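Local coordinates for glycerate dehydrogenase related protein (Thermoplasma acidophilum, PDB 3GVX), which probably reduces glyoxylate or hydroxypyruvate using a nicotinamide cofactor, at residues S84-A89 against R135-L140; L125-Y130 against F176-I181; L232-W237 against H255-M260. One frame throughout, in Å; residues are numbered along the deposited sequence.

Contact 1: S84-A89 against R135-L140; sequences SVAEHA and RRVAHL. With K (potassium ion), chain D.
A86 meets R136, V137 and L140 with a single methyl. Its CB lies 3.4 Å from CG of R136, 3.8 Å from CG2 of V137 and 3.8 Å from CD1 of L140, so three side chains of helix 132-143 converge on it. The short segments cross at -51° with axes 8.6 Å apart, consistent with a small residue at the centre. CG of L140 stands anti to its carbonyl carbon (chi1 -64°), which brings CD1 to A86 while the same leucine also packs on A143 of the second subunit. The R136 chain bends at chi2 (57°); its CG rests on A86 while the guanidinium runs on toward the border with E87. There CD2 of H139 lies over one guanidinium face, and a water sits in plane at the edge, accepting from NH2 of R136 and donating to OE2 of E87. From the second subunit, L120 N hydrogen-bonds and K98 NZ salt-bridges to OE1 of E87, and Y121 N hydrogen-bonds to OE2. The contact thus packs helix 79-97 on the helix after the first strand of the Rossmann-type fold, apolar within and polar at its border, where water relays R136 to a glutamate committed to the dimer interface.

Contact 2: L125-Y130 against F176-I181; sequences LGILGY and FVLIAI
L128 and I179 lie side by side and point the same way, CD2 of L128 being 4.0 Å from CG2 of I179. V177 shares their face of the sheet, whereas L125, I127, F176 and L178 project from the other. On that second face, with CG of L125 anti to the backbone N and the chain bent at chi2, CD1 swings to within 3.8 Å of CB of F176; the two side chains cross at about a right angle, and the phenyl ring leads away toward T204 and L120. V137 of helix 132-143 packs over L125, I127 and L178. Further along, CB of I181 lies 3.6 Å from O of L128, and its CG1 is 3.9 Å from CA of G129. The polar edge is parallel backbone pairing: G126 N to F176 O (2.7 Å), L178 N to G126 O (2.7 Å), L128 N to L178 O (2.9 Å) and A180 N to L128 O (3.0 Å). The first three are nearly straight (165-168°), the last more bent at 154°. The positive phi of G129, close against I181, suits glycine, in keeping with the first glycine of a probable Rossmann GxGxxG motif. Buried amides thus satisfy one another between two apolar faces, as befits central strands of a nucleotide-binding sheet.

Contact 3: L232-W237 against H255-M260; sequences LSDVWW and HVAGGM. With K (potassium ion), chain D.
The H255 imidazole is approached obliquely by V235, whose CG1 lies 3.6 Å from ND1 of H255; E239 and R210 hold ND1 and NE2 through weak hydrogen bonds, a trio consistent with the active-site His, Glu and Arg of this family. Farther along 232-237, beyond V235, CZ3 of W237 lies over one face of the W236 indole, toward its rim, while NE1 of W236 lies in plane at the edge of the W237 ring. Another flat group, the D234 carboxylate, carries the contact. With CG anti to the backbone N (chi1 180°), it faces two successive amides. OD1 of D234 accepts from V256 N on its syn lone pair, the side of the other oxygen, at 2.9 Å and 151°. A257 N donates to OD2 of D234 at 2.9 Å and 153°, coming in from above the carboxylate plane. OD1 also accepts from OG of S253, so the buried carboxylate is shared among three donors. The amides it holds open a type I turn, V256 to G259, closed by G259 N to V256 O at 3.1 Å. O of V256 (3.0 Å) and O of A257 (3.3 Å) bind potassium, together with ND1 of H88, a water, and OG1 of T117 from the second subunit. D234 directly follows strand 230-233, and the turn lies between strand 250-252 and helix 266-279. Helix 79-97 packs against both segments: H88 touches D234, and S84 OG hydrogen-bonds to A257 O.

How the contacts relate
All three contacts are mainly buried, but their chemistry follows their place. Contact 2 lies within the parallel sheet, untouched by the second subunit, and relies on backbone pairing between apolar faces. Contact 1 is one layer out: its helix 132-143 follows strand 124-128 of contact 2 directly, and CD1 of L178 meets CB of A89 at 3.7 Å. Contact 3, beyond the end of another strand of that sheet, is held by a carboxylate and backbone amides rather than by hydrocarbon. Contacts 2 and 3 reach the same sheet without touching, strand 204-207 coming between their strands; helix 79-97 of contact 1 touches both. Contacts 1 and 3 share the potassium ion, a water bound to it and the dimer interface.

Contact 1: S84-A89 against R135-L140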
ATOM      1  N   SER B  84       2.281   4.457  10.918  1.00 29.63           N
ATOM      2  CA  SER B  84       3.221   5.227  10.126  1.00 27.81           C
ATOM      3  C   SER B  84       4.336   4.358   9.598  1.00 29.39           C
ATOM      4  O   SER B  84       4.685   4.456   8.441  1.00 29.38           O
ATOM      5  CB  SER B  84       3.801   6.356  10.964  1.00 27.22           C
ATOM      6  OG  SER B  84       4.692   7.147  10.214  1.00 28.04           O
ATOM      7  N   VAL B  85       4.898   3.505  10.445  1.00 29.56           N
ATOM      8  CA  VAL B  85       5.997   2.648  10.008  1.00 28.98           C
ATOM      9  C   VAL B  85       5.582   1.618   8.952  1.00 31.14           C
ATOM     10  O   VAL B  85       6.336   1.354   8.015  1.00 30.29           O
ATOM     11  CB  VAL B  85       6.680   1.908  11.204  1.00 27.38           C
ATOM     12  CG1 VAL B  85       7.746   0.953  10.680  1.00 25.44           C
ATOM     13  CG2 VAL B  85       7.293   2.918  12.167  1.00 24.09           C
ATOM     14  N   ALA B  86       4.391   1.040   9.102  1.00 28.94           N
ATOM     15  CA  ALA B  86       3.906   0.064   8.138  1.00 28.59           C
ATOM     16  C   ALA B  86       3.717   0.737   6.777  1.00 28.92           C
ATOM     17  O   ALA B  86       4.027   0.150   5.744  1.00 26.12           O
ATOM     18  CB  ALA B  86       2.599  -0.559   8.616  1.00 27.79           C
ATOM     19  N   GLU B  87       3.224   1.976   6.794  1.00 28.74           N
ATOM     20  CA  GLU B  87       3.019   2.742   5.561  1.00 28.61           C
ATOM     21  C   GLU B  87       4.337   3.058   4.878  1.00 29.00           C
ATOM     22  O   GLU B  87       4.432   3.051   3.657  1.00 26.49           O
ATOM     23  CB  GLU B  87       2.291   4.054   5.830  1.00 28.26           C
ATOM     24  CG  GLU B  87       0.799   3.958   6.011  1.00 30.00           C
ATOM     25  CD  GLU B  87       0.153   5.339   6.115  1.00 32.56           C
ATOM     26  OE1 GLU B  87       0.742   6.311   5.608  1.00 32.70           O
ATOM     27  OE2 GLU B  87      -0.938   5.469   6.696  1.00 32.59           O
ATOM     28  N   HIS B  88       5.359   3.333   5.678  1.00 27.96           N
ATOM     29  CA  HIS B  88       6.661   3.647   5.112  1.00 27.72           C
ATOM     30  C   HIS B  88       7.294   2.408   4.515  1.00 27.29           C
ATOM     31  O   HIS B  88       8.012   2.492   3.525  1.00 28.46           O
ATOM     32  CB  HIS B  88       7.615   4.222   6.158  1.00 27.34           C
ATOM     33  CG  HIS B  88       8.861   4.782   5.566  1.00 25.30           C
ATOM     34  ND1 HIS B  88       8.936   6.059   5.066  1.00 25.48           N
ATOM     35  CD2 HIS B  88      10.069   4.215   5.320  1.00 24.66           C
ATOM     36  CE1 HIS B  88      10.128   6.259   4.536  1.00 25.20           C
ATOM     37  NE2 HIS B  88      10.834   5.153   4.678  1.00 24.61           N
ATOM     38  N   ALA B  89       7.027   1.257   5.128  1.00 27.78           N
ATOM     39  CA  ALA B  89       7.562  -0.006   4.649  1.00 26.26           C
ATOM     40  C   ALA B  89       6.938  -0.375   3.307  1.00 27.98           C
ATOM     41  O   ALA B  89       7.619  -0.837   2.400  1.00 29.12           O
ATOM     42  CB  ALA B  89       7.330  -1.110   5.682  1.00 27.17           C
ATOM     43  N   ARG B 135       2.340  -6.462  13.043  1.00 32.35           N
ATOM     44  CA  ARG B 135       0.904  -6.696  12.963  1.00 29.45           C
ATOM     45  C   ARG B 135       0.236  -5.761  11.980  1.00 26.65           C
ATOM     46  O   ARG B 135      -0.618  -6.170  11.215  1.00 23.77           O
ATOM     47  CB  ARG B 135       0.266  -6.572  14.348  1.00 32.77           C
ATOM     48  CG  ARG B 135       0.694  -7.700  15.280  1.00 36.74           C
ATOM     49  CD  ARG B 135       0.396  -7.452  16.752  1.00 38.52           C
ATOM     50  NE  ARG B 135       1.154  -8.402  17.563  1.00 39.72           N
ATOM     51  CZ  ARG B 135       0.705  -9.574  17.998  1.00 39.98           C
ATOM     52  NH1 ARG B 135      -0.526  -9.963  17.727  1.00 40.90           N
ATOM     53  NH2 ARG B 135       1.518 -10.375  18.672  1.00 41.79           N
ATOM     54  N   ARG B 136       0.648  -4.505  12.010  1.00 25.08           N
ATOM     55  CA  ARG B 136       0.114  -3.496  11.116  1.00 26.13           C
ATOM     56  C   ARG B 136       0.549  -3.773   9.682  1.00 25.21           C
ATOM     57  O   ARG B 136      -0.215  -3.593   8.755  1.00 25.96           O
ATOM     58  CB  ARG B 136       0.580  -2.110  11.552  1.00 25.25           C
ATOM     59  CG  ARG B 136      -0.023  -0.985  10.751  1.00 27.18           C
ATOM     60  CD  ARG B 136      -1.545  -0.989  10.792  1.00 28.07           C
ATOM     61  NE  ARG B 136      -2.085   0.072   9.948  1.00 28.23           N
ATOM     62  CZ  ARG B 136      -3.369   0.381   9.810  1.00 28.81           C
ATOM     63  NH1 ARG B 136      -4.295  -0.296  10.468  1.00 26.58           N
ATOM     64  NH2 ARG B 136      -3.713   1.381   9.007  1.00 27.16           N
ATOM     65  N   VAL B 137       1.791  -4.210   9.525  1.00 25.90           N
ATOM     66  CA  VAL B 137       2.353  -4.543   8.224  1.00 26.05           C
ATOM     67  C   VAL B 137       1.557  -5.693   7.626  1.00 27.50           C
ATOM     68  O   VAL B 137       1.196  -5.654   6.450  1.00 28.03           O
ATOM     69  CB  VAL B 137       3.879  -4.925   8.336  1.00 25.51           C
ATOM     70  CG1 VAL B 137       4.313  -5.780   7.145  1.00 27.58           C
ATOM     71  CG2 VAL B 137       4.733  -3.650   8.420  1.00 23.96           C
ATOM     72  N   ALA B 138       1.268  -6.694   8.458  1.00 25.04           N
ATOM     73  CA  ALA B 138       0.500  -7.869   8.053  1.00 24.75           C
ATOM     74  C   ALA B 138      -0.954  -7.551   7.682  1.00 24.79           C
ATOM     75  O   ALA B 138      -1.547  -8.228   6.849  1.00 24.93           O
ATOM     76  CB  ALA B 138       0.548  -8.928   9.151  1.00 22.32           C
ATOM     77  N   HIS B 139      -1.515  -6.515   8.301  1.00 25.42           N
ATOM     78  CA  HIS B 139      -2.887  -6.090   8.013  1.00 24.63           C
ATOM     79  C   HIS B 139      -2.902  -5.520   6.601  1.00 24.57           C
ATOM     80  O   HIS B 139      -3.795  -5.816   5.823  1.00 23.25           O
ATOM     81  CB  HIS B 139      -3.356  -5.053   9.052  1.00 26.55           C
ATOM     82  CG  HIS B 139      -4.392  -4.095   8.554  1.00 27.48           C
ATOM     83  ND1 HIS B 139      -5.744  -4.359   8.582  1.00 26.56           N
ATOM     84  CD2 HIS B 139      -4.267  -2.846   8.045  1.00 27.81           C
ATOM     85  CE1 HIS B 139      -6.404  -3.314   8.114  1.00 28.58           C
ATOM     86  NE2 HIS B 139      -5.532  -2.382   7.780  1.00 27.36           N
ATOM     87  N   LEU B 140      -1.890  -4.726   6.269  1.00 23.54           N
ATOM     88  CA  LEU B 140      -1.782  -4.154   4.928  1.00 25.39           C
ATOM     89  C   LEU B 140      -1.472  -5.252   3.902  1.00 26.30           C
ATOM     90  O   LEU B 140      -2.040  -5.275   2.814  1.00 25.40           O
ATOM     91  CB  LEU B 140      -0.697  -3.075   4.880  1.00 25.11           C
ATOM     92  CG  LEU B 140      -0.909  -1.818   5.728  1.00 24.16           C
ATOM     93  CD1 LEU B 140       0.308  -0.910   5.548  1.00 22.05           C
ATOM     94  CD2 LEU B 140      -2.216  -1.115   5.327  1.00 23.22           C
TER
HETATM   95  K     K D 291       7.482   7.565   6.770  1.00 44.78           K
HETATM   96  O   HOH W   1      -2.378   3.221   7.181  1.00 20.14           O
HETATM   97  O   HOH W   2       5.054   6.733   6.903  1.00 34.71           O

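Contact 2: L125-Y130 against F176-I181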
ATOM      1  N   LEU B 125       5.065 -12.749   2.119  1.00 29.21           N
ATOM      2  CA  LEU B 125       5.773 -11.722   2.874  1.00 29.14           C
ATOM      3  C   LEU B 125       6.185 -12.308   4.228  1.00 29.71           C
ATOM      4  O   LEU B 125       5.334 -12.666   5.049  1.00 29.66           O
ATOM      5  CB  LEU B 125       4.882 -10.496   3.087  1.00 31.22           C
ATOM      6  CG  LEU B 125       5.370  -9.482   4.125  1.00 34.35           C
ATOM      7  CD1 LEU B 125       6.743  -8.923   3.739  1.00 34.32           C
ATOM      8  CD2 LEU B 125       4.330  -8.389   4.266  1.00 33.30           C
ATOM      9  N   GLY B 126       7.492 -12.421   4.440  1.00 28.51           N
ATOM     10  CA  GLY B 126       8.013 -12.946   5.685  1.00 30.42           C
ATOM     11  C   GLY B 126       8.295 -11.811   6.653  1.00 31.40           C
ATOM     12  O   GLY B 126       8.985 -10.849   6.312  1.00 30.82           O
ATOM     13  N   ILE B 127       7.738 -11.904   7.858  1.00 31.61           N
ATOM     14  CA  ILE B 127       7.953 -10.870   8.862  1.00 34.44           C
ATOM     15  C   ILE B 127       8.787 -11.393  10.013  1.00 34.90           C
ATOM     16  O   ILE B 127       8.484 -12.415  10.629  1.00 34.61           O
ATOM     17  CB  ILE B 127       6.639 -10.311   9.444  1.00 34.48           C
ATOM     18  CG1 ILE B 127       5.782  -9.730   8.322  1.00 34.47           C
ATOM     19  CG2 ILE B 127       6.952  -9.231  10.476  1.00 34.16           C
ATOM     20  CD1 ILE B 127       4.365  -9.444   8.730  1.00 33.75           C
ATOM     21  N   LEU B 128       9.849 -10.664  10.290  1.00 35.49           N
ATOM     22  CA  LEU B 128      10.758 -11.016  11.350  1.00 37.37           C
ATOM     23  C   LEU B 128      10.399 -10.152  12.552  1.00 37.40           C
ATOM     24  O   LEU B 128      10.647  -8.945  12.563  1.00 36.15           O
ATOM     25  CB  LEU B 128      12.182 -10.744  10.890  1.00 40.54           C
ATOM     26  CG  LEU B 128      13.304 -11.278  11.774  1.00 43.66           C
ATOM     27  CD1 LEU B 128      13.224 -12.804  11.864  1.00 45.13           C
ATOM     28  CD2 LEU B 128      14.641 -10.820  11.188  1.00 46.20           C
ATOM     29  N   GLY B 129       9.803 -10.772  13.563  1.00 37.93           N
ATOM     30  CA  GLY B 129       9.390 -10.025  14.733  1.00 40.57           C
ATOM     31  C   GLY B 129       7.939  -9.659  14.530  1.00 42.74           C
ATOM     32  O   GLY B 129       7.599  -8.925  13.598  1.00 44.55           O
ATOM     33  N   TYR B 130       7.067 -10.164  15.389  1.00 41.67           N
ATOM     34  CA  TYR B 130       5.663  -9.868  15.216  1.00 40.87           C
ATOM     35  C   TYR B 130       5.049  -8.981  16.265  1.00 41.95           C
ATOM     36  O   TYR B 130       4.178  -9.395  17.045  1.00 40.50           O
ATOM     37  CB  TYR B 130       4.848 -11.141  15.106  1.00 39.71           C
ATOM     38  CG  TYR B 130       3.605 -10.904  14.292  1.00 39.68           C
ATOM     39  CD1 TYR B 130       3.694 -10.447  12.980  1.00 37.59           C
ATOM     40  CD2 TYR B 130       2.342 -11.116  14.829  1.00 38.89           C
ATOM     41  CE1 TYR B 130       2.551 -10.206  12.220  1.00 37.74           C
ATOM     42  CE2 TYR B 130       1.190 -10.878  14.078  1.00 38.58           C
ATOM     43  CZ  TYR B 130       1.304 -10.428  12.776  1.00 37.32           C
ATOM     44  OH  TYR B 130       0.170 -10.217  12.044  1.00 37.95           O
ATOM     45  N   PHE B 176       9.554 -11.618   0.078  1.00 28.89           N
ATOM     46  CA  PHE B 176       9.835 -10.344   0.698  1.00 28.93           C
ATOM     47  C   PHE B 176      10.006 -10.607   2.173  1.00 30.88           C
ATOM     48  O   PHE B 176       9.285 -11.406   2.759  1.00 31.23           O
ATOM     49  CB  PHE B 176       8.665  -9.381   0.515  1.00 28.88           C
ATOM     50  CG  PHE B 176       8.331  -9.092  -0.912  1.00 27.71           C
ATOM     51  CD1 PHE B 176       8.900  -8.010  -1.569  1.00 28.02           C
ATOM     52  CD2 PHE B 176       7.468  -9.910  -1.610  1.00 28.43           C
ATOM     53  CE1 PHE B 176       8.611  -7.757  -2.898  1.00 28.02           C
ATOM     54  CE2 PHE B 176       7.174  -9.662  -2.944  1.00 26.95           C
ATOM     55  CZ  PHE B 176       7.747  -8.585  -3.585  1.00 27.77           C
ATOM     56  N   VAL B 177      10.974  -9.943   2.773  1.00 30.09           N
ATOM     57  CA  VAL B 177      11.200 -10.098   4.185  1.00 30.13           C
ATOM     58  C   VAL B 177      11.274  -8.746   4.828  1.00 30.75           C
ATOM     59  O   VAL B 177      12.026  -7.869   4.400  1.00 31.87           O
ATOM     60  CB  VAL B 177      12.498 -10.843   4.498  1.00 31.45           C
ATOM     61  CG1 VAL B 177      12.868 -10.610   5.974  1.00 33.98           C
ATOM     62  CG2 VAL B 177      12.336 -12.330   4.187  1.00 31.15           C
ATOM     63  N   LEU B 178      10.465  -8.577   5.858  1.00 30.60           N
ATOM     64  CA  LEU B 178      10.466  -7.336   6.581  1.00 32.54           C
ATOM     65  C   LEU B 178      11.080  -7.546   7.959  1.00 33.05           C
ATOM     66  O   LEU B 178      10.707  -8.459   8.691  1.00 32.29           O
ATOM     67  CB  LEU B 178       9.055  -6.794   6.747  1.00 35.02           C
ATOM     68  CG  LEU B 178       9.181  -5.488   7.525  1.00 37.05           C
ATOM     69  CD1 LEU B 178       9.002  -4.290   6.585  1.00 39.59           C
ATOM     70  CD2 LEU B 178       8.183  -5.506   8.676  1.00 38.98           C
ATOM     71  N   ILE B 179      12.023  -6.690   8.313  1.00 34.22           N
ATOM     72  CA  ILE B 179      12.637  -6.812   9.612  1.00 36.95           C
ATOM     73  C   ILE B 179      12.043  -5.773  10.533  1.00 35.32           C
ATOM     74  O   ILE B 179      12.181  -4.580  10.319  1.00 34.67           O
ATOM     75  CB  ILE B 179      14.150  -6.637   9.550  1.00 39.15           C
ATOM     76  CG1 ILE B 179      14.727  -7.651   8.560  1.00 42.25           C
ATOM     77  CG2 ILE B 179      14.737  -6.817  10.951  1.00 39.89           C
ATOM     78  CD1 ILE B 179      16.109  -7.331   8.092  1.00 44.67           C
ATOM     79  N   ALA B 180      11.341  -6.258  11.543  1.00 35.72           N
ATOM     80  CA  ALA B 180      10.713  -5.398  12.520  1.00 36.91           C
ATOM     81  C   ALA B 180      10.854  -6.083  13.882  1.00 38.12           C
ATOM     82  O   ALA B 180       9.873  -6.366  14.556  1.00 37.08           O
ATOM     83  CB  ALA B 180       9.278  -5.217  12.162  1.00 36.99           C
ATOM     84  N   ILE B 181      12.095  -6.353  14.266  1.00 37.64           N
ATOM     85  CA  ILE B 181      12.369  -7.033  15.515  1.00 38.26           C
ATOM     86  C   ILE B 181      13.266  -6.163  16.395  1.00 39.68           C
ATOM     87  O   ILE B 181      14.134  -5.453  15.900  1.00 38.62           O
ATOM     88  CB  ILE B 181      13.041  -8.401  15.231  1.00 38.59           C
ATOM     89  CG1 ILE B 181      12.858  -9.346  16.420  1.00 37.81           C
ATOM     90  CG2 ILE B 181      14.512  -8.186  14.876  1.00 38.42           C
ATOM     91  CD1 ILE B 181      13.053 -10.798  16.069  1.00 37.61           C
TER

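Contact 3: L232-W237 against H255-M260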
ATOM      1  N   LEU B 232      16.129  -2.625   1.277  1.00 33.46           N
ATOM      2  CA  LEU B 232      15.485  -1.338   1.455  1.00 34.96           C
ATOM      3  C   LEU B 232      15.472  -1.060   2.939  1.00 34.68           C
ATOM      4  O   LEU B 232      14.925  -1.832   3.723  1.00 34.12           O
ATOM      5  CB  LEU B 232      14.060  -1.382   0.916  1.00 33.49           C
ATOM      6  CG  LEU B 232      13.953  -2.139  -0.404  1.00 34.93           C
ATOM      7  CD1 LEU B 232      12.488  -2.199  -0.779  1.00 32.11           C
ATOM      8  CD2 LEU B 232      14.811  -1.478  -1.502  1.00 31.97           C
ATOM      9  N   SER B 233      16.073   0.046   3.338  1.00 35.31           N
ATOM     10  CA  SER B 233      16.108   0.321   4.757  1.00 35.96           C
ATOM     11  C   SER B 233      15.860   1.750   5.162  1.00 35.04           C
ATOM     12  O   SER B 233      16.203   2.705   4.466  1.00 36.04           O
ATOM     13  CB  SER B 233      17.437  -0.161   5.333  1.00 37.56           C
ATOM     14  OG  SER B 233      17.367  -0.226   6.737  1.00 42.09           O
ATOM     15  N   ASP B 234      15.237   1.877   6.318  1.00 34.37           N
ATOM     16  CA  ASP B 234      14.960   3.178   6.865  1.00 33.49           C
ATOM     17  C   ASP B 234      15.982   3.453   7.961  1.00 35.26           C
ATOM     18  O   ASP B 234      15.957   4.505   8.577  1.00 33.95           O
ATOM     19  CB  ASP B 234      13.548   3.226   7.431  1.00 30.74           C
ATOM     20  CG  ASP B 234      13.215   4.566   8.024  1.00 29.81           C
ATOM     21  OD1 ASP B 234      13.384   5.598   7.334  1.00 27.67           O
ATOM     22  OD2 ASP B 234      12.786   4.592   9.189  1.00 32.24           O
ATOM     23  N   VAL B 235      16.882   2.499   8.192  1.00 36.14           N
ATOM     24  CA  VAL B 235      17.908   2.650   9.221  1.00 38.52           C
ATOM     25  C   VAL B 235      19.273   2.194   8.748  1.00 40.48           C
ATOM     26  O   VAL B 235      19.427   1.123   8.159  1.00 42.14           O
ATOM     27  CB  VAL B 235      17.563   1.855  10.486  1.00 37.14           C
ATOM     28  CG1 VAL B 235      16.215   2.302  11.035  1.00 36.40           C
ATOM     29  CG2 VAL B 235      17.599   0.364  10.182  1.00 36.31           C
ATOM     30  N   TRP B 236      20.271   3.018   9.009  1.00 41.91           N
ATOM     31  CA  TRP B 236      21.618   2.694   8.596  1.00 43.64           C
ATOM     32  C   TRP B 236      22.534   2.592   9.808  1.00 43.51           C
ATOM     33  O   TRP B 236      22.197   3.091  10.874  1.00 44.52           O
ATOM     34  CB  TRP B 236      22.103   3.759   7.620  1.00 43.80           C
ATOM     35  CG  TRP B 236      23.262   3.307   6.860  1.00 45.72           C
ATOM     36  CD1 TRP B 236      24.559   3.614   7.112  1.00 47.17           C
ATOM     37  CD2 TRP B 236      23.266   2.428   5.728  1.00 45.80           C
ATOM     38  NE1 TRP B 236      25.376   2.985   6.218  1.00 48.49           N
ATOM     39  CE2 TRP B 236      24.612   2.247   5.356  1.00 47.12           C
ATOM     40  CE3 TRP B 236      22.269   1.771   5.000  1.00 44.16           C
ATOM     41  CZ2 TRP B 236      24.994   1.448   4.284  1.00 46.04           C
ATOM     42  CZ3 TRP B 236      22.648   0.975   3.937  1.00 45.40           C
ATOM     43  CH2 TRP B 236      24.005   0.817   3.591  1.00 46.44           C
ATOM     44  N   TRP B 237      23.687   1.952   9.667  1.00 44.05           N
ATOM     45  CA  TRP B 237      24.567   1.860  10.814  1.00 44.43           C
ATOM     46  C   TRP B 237      25.175   3.222  11.114  1.00 45.68           C
ATOM     47  O   TRP B 237      25.394   4.054  10.217  1.00 44.56           O
ATOM     48  CB  TRP B 237      25.660   0.812  10.595  1.00 43.05           C
ATOM     49  CG  TRP B 237      25.125  -0.533  10.256  1.00 41.58           C
ATOM     50  CD1 TRP B 237      24.918  -1.578  11.105  1.00 40.32           C
ATOM     51  CD2 TRP B 237      24.705  -0.974   8.964  1.00 40.60           C
ATOM     52  NE1 TRP B 237      24.401  -2.648  10.420  1.00 38.36           N
ATOM     53  CE2 TRP B 237      24.266  -2.308   9.103  1.00 39.61           C
ATOM     54  CE3 TRP B 237      24.677  -0.378   7.699  1.00 39.60           C
ATOM     55  CZ2 TRP B 237      23.777  -3.051   8.028  1.00 40.63           C
ATOM     56  CZ3 TRP B 237      24.193  -1.113   6.632  1.00 41.71           C
ATOM     57  CH2 TRP B 237      23.754  -2.443   6.802  1.00 40.75           C
ATOM     58  N   HIS B 255      15.748   7.103   8.698  1.00 40.59           N
ATOM     59  CA  HIS B 255      15.039   6.871   9.952  1.00 41.01           C
ATOM     60  C   HIS B 255      13.819   7.780  10.087  1.00 41.65           C
ATOM     61  O   HIS B 255      13.640   8.421  11.122  1.00 41.27           O
ATOM     62  CB  HIS B 255      16.001   7.158  11.109  1.00 43.35           C
ATOM     63  CG  HIS B 255      15.764   6.330  12.328  1.00 44.32           C
ATOM     64  ND1 HIS B 255      16.692   5.426  12.803  1.00 44.60           N
ATOM     65  CD2 HIS B 255      14.693   6.236  13.147  1.00 43.94           C
ATOM     66  CE1 HIS B 255      16.199   4.807  13.861  1.00 43.72           C
ATOM     67  NE2 HIS B 255      14.986   5.281  14.089  1.00 43.64           N
ATOM     68  N   VAL B 256      12.991   7.842   9.048  1.00 40.56           N
ATOM     69  CA  VAL B 256      11.794   8.680   9.062  1.00 39.64           C
ATOM     70  C   VAL B 256      10.507   7.864   8.999  1.00 37.67           C
ATOM     71  O   VAL B 256       9.431   8.422   8.894  1.00 36.80           O
ATOM     72  CB  VAL B 256      11.780   9.654   7.866  1.00 40.15           C
ATOM     73  CG1 VAL B 256      12.882  10.719   8.009  1.00 40.28           C
ATOM     74  CG2 VAL B 256      11.936   8.857   6.572  1.00 40.12           C
ATOM     75  N   ALA B 257      10.622   6.543   9.065  1.00 37.97           N
ATOM     76  CA  ALA B 257       9.444   5.682   8.983  1.00 37.98           C
ATOM     77  C   ALA B 257       8.368   6.012  10.021  1.00 38.44           C
ATOM     78  O   ALA B 257       7.188   6.095   9.695  1.00 35.55           O
ATOM     79  CB  ALA B 257       9.851   4.207   9.092  1.00 36.10           C
ATOM     80  N   GLY B 258       8.780   6.230  11.267  1.00 40.12           N
ATOM     81  CA  GLY B 258       7.823   6.544  12.319  1.00 42.44           C
ATOM     82  C   GLY B 258       7.687   8.024  12.601  1.00 44.24           C
ATOM     83  O   GLY B 258       7.346   8.441  13.707  1.00 44.48           O
ATOM     84  N   GLY B 259       7.957   8.824  11.583  1.00 46.39           N
ATOM     85  CA  GLY B 259       7.900  10.261  11.728  1.00 50.06           C
ATOM     86  C   GLY B 259       9.302  10.769  12.000  1.00 52.34           C
ATOM     87  O   GLY B 259      10.275  10.257  11.453  1.00 54.13           O
HETATM   88  N   MSE B 260       9.402  11.767  12.866  1.00 53.94           N
HETATM   89  CA  MSE B 260      10.674  12.375  13.234  1.00 54.82           C
HETATM   90  C   MSE B 260      10.645  12.662  14.719  1.00 55.36           C
HETATM   91  O   MSE B 260       9.571  12.739  15.320  1.00 55.37           O
HETATM   92  CB  MSE B 260      10.851  13.707  12.515  1.00 54.87           C
HETATM   93  CG  MSE B 260      11.787  13.739  11.346  1.00 54.90           C
HETATM   94 SE   MSE B 260      11.277  15.157  10.390  1.00 60.53          SE
HETATM   95  CE  MSE B 260      12.290  16.453  11.049  1.00 57.03           C
TER
HETATM   96  K     K D 291       7.482   7.565   6.770  1.00 44.78           K
HETATM   97  O   HOH W   2       5.054   6.733   6.903  1.00 34.71           O